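Local coordinates for Lactamase_B domain-containing protein (Pontibacter korlensis, PDB 6XFR) that probably hydrolyses the amide bond of beta-lactam antibiotics with zinc as cofactor, giving substituted beta-amino acids, as a class B1 metallo-beta-lactamase, at residues Ile155-Cys160 against Val197-His202. Sequence-based numbering, arbitrary orientation.
Sequences ILFGGC and VVVPSH. With ZN (zinc ion), chain O.
The imidazole of H202 carries the CB of S201 over the centre of one face and meets the sulfur of C160 obliquely near NE2, while the phenyl ring of F157 has the backbone N of G159 over one face and V199 CB 3.7 Å from its CD1. F157 lies on the first strand of a beta-alpha-beta crossover of the metallo-beta-lactamase fold, and H202 follows the second; strands 155-159 and 197-200 run parallel, joined through helix 181-191, and lead to the dizinc centre. With CG anti to its backbone N (chi1 180°), F157 lays its ring obliquely across V199, on the face shared with I155 and V197; L156 and V198 occupy the other, where helix 209-217 packs on V198. Valine suits such a strand because branching at CB favours the extended backbone. The N-H of L156 is donated to V197 O, 2.8 Å from L156 N, the O of L156 accepts the N-H of V199, and G158 N reaches V199 O at 3.0 Å. The regular pairing then fades: S201 N to G159 O is weak, and G159 has a positive phi of 53°, a conformation that glycine adopts easily. S201 OG lies beside the backbone of G159 and is hydrogen-bonded to K83 NZ. Just past the strand ends, the sulfur of C160 and the imidazole of H202 supply two zinc ligands, with D82 as third protein ligand. The hydrogen bond of H202 ND1 to P32 O and the zinc bond at NE2 together set the ring's orientation, and the former probably makes NE2 a stronger donor to the metal. The zinc ion sits 2.4 Å from C160 SG and 2.0 Å from H202 NE2, with a water at 2.3 Å from the metal.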
loop_
_atom_site.group_PDB
_atom_site.type_symbol
_atom_site.label_atom_id
_atom_site.label_comp_id
_atom_site.label_asym_id
_atom_site.label_seq_id
_atom_site.Cartn_x
_atom_site.Cartn_y
_atom_site.Cartn_z
ATOM N N ILE B 155 8.066 7.739 -5.533
ATOM C CA ILE B 155 8.025 6.800 -4.425
ATOM C C ILE B 155 9.184 7.121 -3.482
ATOM O O ILE B 155 10.348 7.146 -3.905
ATOM C CB ILE B 155 8.132 5.357 -4.937
ATOM C CG1 ILE B 155 6.900 4.981 -5.768
ATOM C CG2 ILE B 155 8.335 4.386 -3.762
ATOM C CD1 ILE B 155 6.782 3.479 -6.093
ATOM N N LEU B 156 8.875 7.345 -2.209
ATOM C CA LEU B 156 9.891 7.656 -1.212
ATOM C C LEU B 156 9.997 6.508 -0.216
ATOM O O LEU B 156 9.029 6.192 0.482
ATOM C CB LEU B 156 9.568 8.955 -0.486
ATOM C CG LEU B 156 10.467 9.161 0.727
ATOM C CD1 LEU B 156 11.880 9.509 0.288
ATOM C CD2 LEU B 156 9.865 10.239 1.679
ATOM N N PHE B 157 11.156 5.874 -0.170
ATOM C CA PHE B 157 11.466 4.841 0.819
ATOM C C PHE B 157 12.196 5.471 2.001
ATOM O O PHE B 157 13.295 6.021 1.832
ATOM C CB PHE B 157 12.334 3.742 0.227
ATOM C CG PHE B 157 12.671 2.689 1.200
ATOM C CD1 PHE B 157 11.719 1.736 1.556
ATOM C CD2 PHE B 157 13.919 2.638 1.774
ATOM C CE1 PHE B 157 12.003 0.737 2.478
ATOM C CE2 PHE B 157 14.214 1.638 2.702
ATOM C CZ PHE B 157 13.242 0.678 3.045
ATOM N N GLY B 158 11.555 5.443 3.170
ATOM C CA GLY B 158 12.039 6.066 4.386
ATOM C C GLY B 158 12.613 5.141 5.434
ATOM O O GLY B 158 13.001 5.620 6.499
ATOM N N GLY B 159 12.604 3.831 5.217
ATOM C CA GLY B 159 13.195 2.895 6.159
ATOM C C GLY B 159 12.673 3.092 7.563
ATOM O O GLY B 159 11.521 3.504 7.764
ATOM N N CYS B 160 13.532 2.863 8.552
ATOM C CA CYS B 160 13.066 2.990 9.921
ATOM C C CYS B 160 13.014 4.449 10.379
ATOM O O CYS B 160 12.541 4.712 11.492
ATOM C CB CYS B 160 13.968 2.165 10.859
ATOM S SG CYS B 160 14.463 0.539 10.193
ATOM N N VAL B 197 3.854 7.764 -2.706
ATOM C CA VAL B 197 3.933 6.648 -1.766
ATOM C C VAL B 197 5.141 6.885 -0.867
ATOM O O VAL B 197 6.194 7.330 -1.348
ATOM C CB VAL B 197 4.076 5.273 -2.462
ATOM C CG1 VAL B 197 3.854 4.136 -1.464
ATOM C CG2 VAL B 197 3.165 5.141 -3.649
ATOM N N VAL B 198 4.974 6.607 0.433
ATOM C CA VAL B 198 6.054 6.635 1.424
ATOM C C VAL B 198 6.136 5.268 2.096
ATOM O O VAL B 198 5.147 4.805 2.685
ATOM C CB VAL B 198 5.827 7.740 2.458
ATOM C CG1 VAL B 198 6.890 7.665 3.588
ATOM C CG2 VAL B 198 5.785 9.109 1.742
ATOM N N VAL B 199 7.281 4.607 1.988
ATOM C CA VAL B 199 7.390 3.220 2.456
ATOM C C VAL B 199 8.170 3.211 3.767
ATOM O O VAL B 199 9.358 3.554 3.776
ATOM C CB VAL B 199 8.030 2.296 1.424
ATOM C CG1 VAL B 199 7.840 0.863 1.903
ATOM C CG2 VAL B 199 7.393 2.509 0.062
ATOM N N PRO B 200 7.553 2.835 4.874
ATOM C CA PRO B 200 8.280 2.644 6.129
ATOM C C PRO B 200 8.872 1.241 6.195
ATOM O O PRO B 200 8.654 0.390 5.334
ATOM C CB PRO B 200 7.186 2.818 7.183
ATOM C CG PRO B 200 5.977 2.241 6.511
ATOM C CD PRO B 200 6.115 2.571 5.018
ATOM N N SER B 201 9.589 0.986 7.277
ATOM C CA SER B 201 10.189 -0.329 7.371
ATOM C C SER B 201 9.269 -1.350 8.009
ATOM O O SER B 201 9.234 -2.498 7.565
ATOM C CB SER B 201 11.486 -0.261 8.176
ATOM O OG SER B 201 12.532 0.004 7.294
ATOM N N HIS B 202 8.520 -0.960 9.033
ATOM C CA HIS B 202 7.942 -1.933 9.945
ATOM C C HIS B 202 6.417 -1.834 10.042
ATOM O O HIS B 202 5.810 -2.276 11.027
ATOM C CB HIS B 202 8.615 -1.787 11.308
ATOM C CG HIS B 202 10.103 -1.969 11.258
ATOM N ND1 HIS B 202 10.691 -3.110 10.755
ATOM C CD2 HIS B 202 11.119 -1.156 11.628
ATOM C CE1 HIS B 202 12.003 -2.993 10.825
ATOM N NE2 HIS B 202 12.289 -1.819 11.357
HETATM ZN ZN ZN O . 14.070 -1.106 11.829
HETATM O O HOH W 1 13.080 -0.069 13.640
#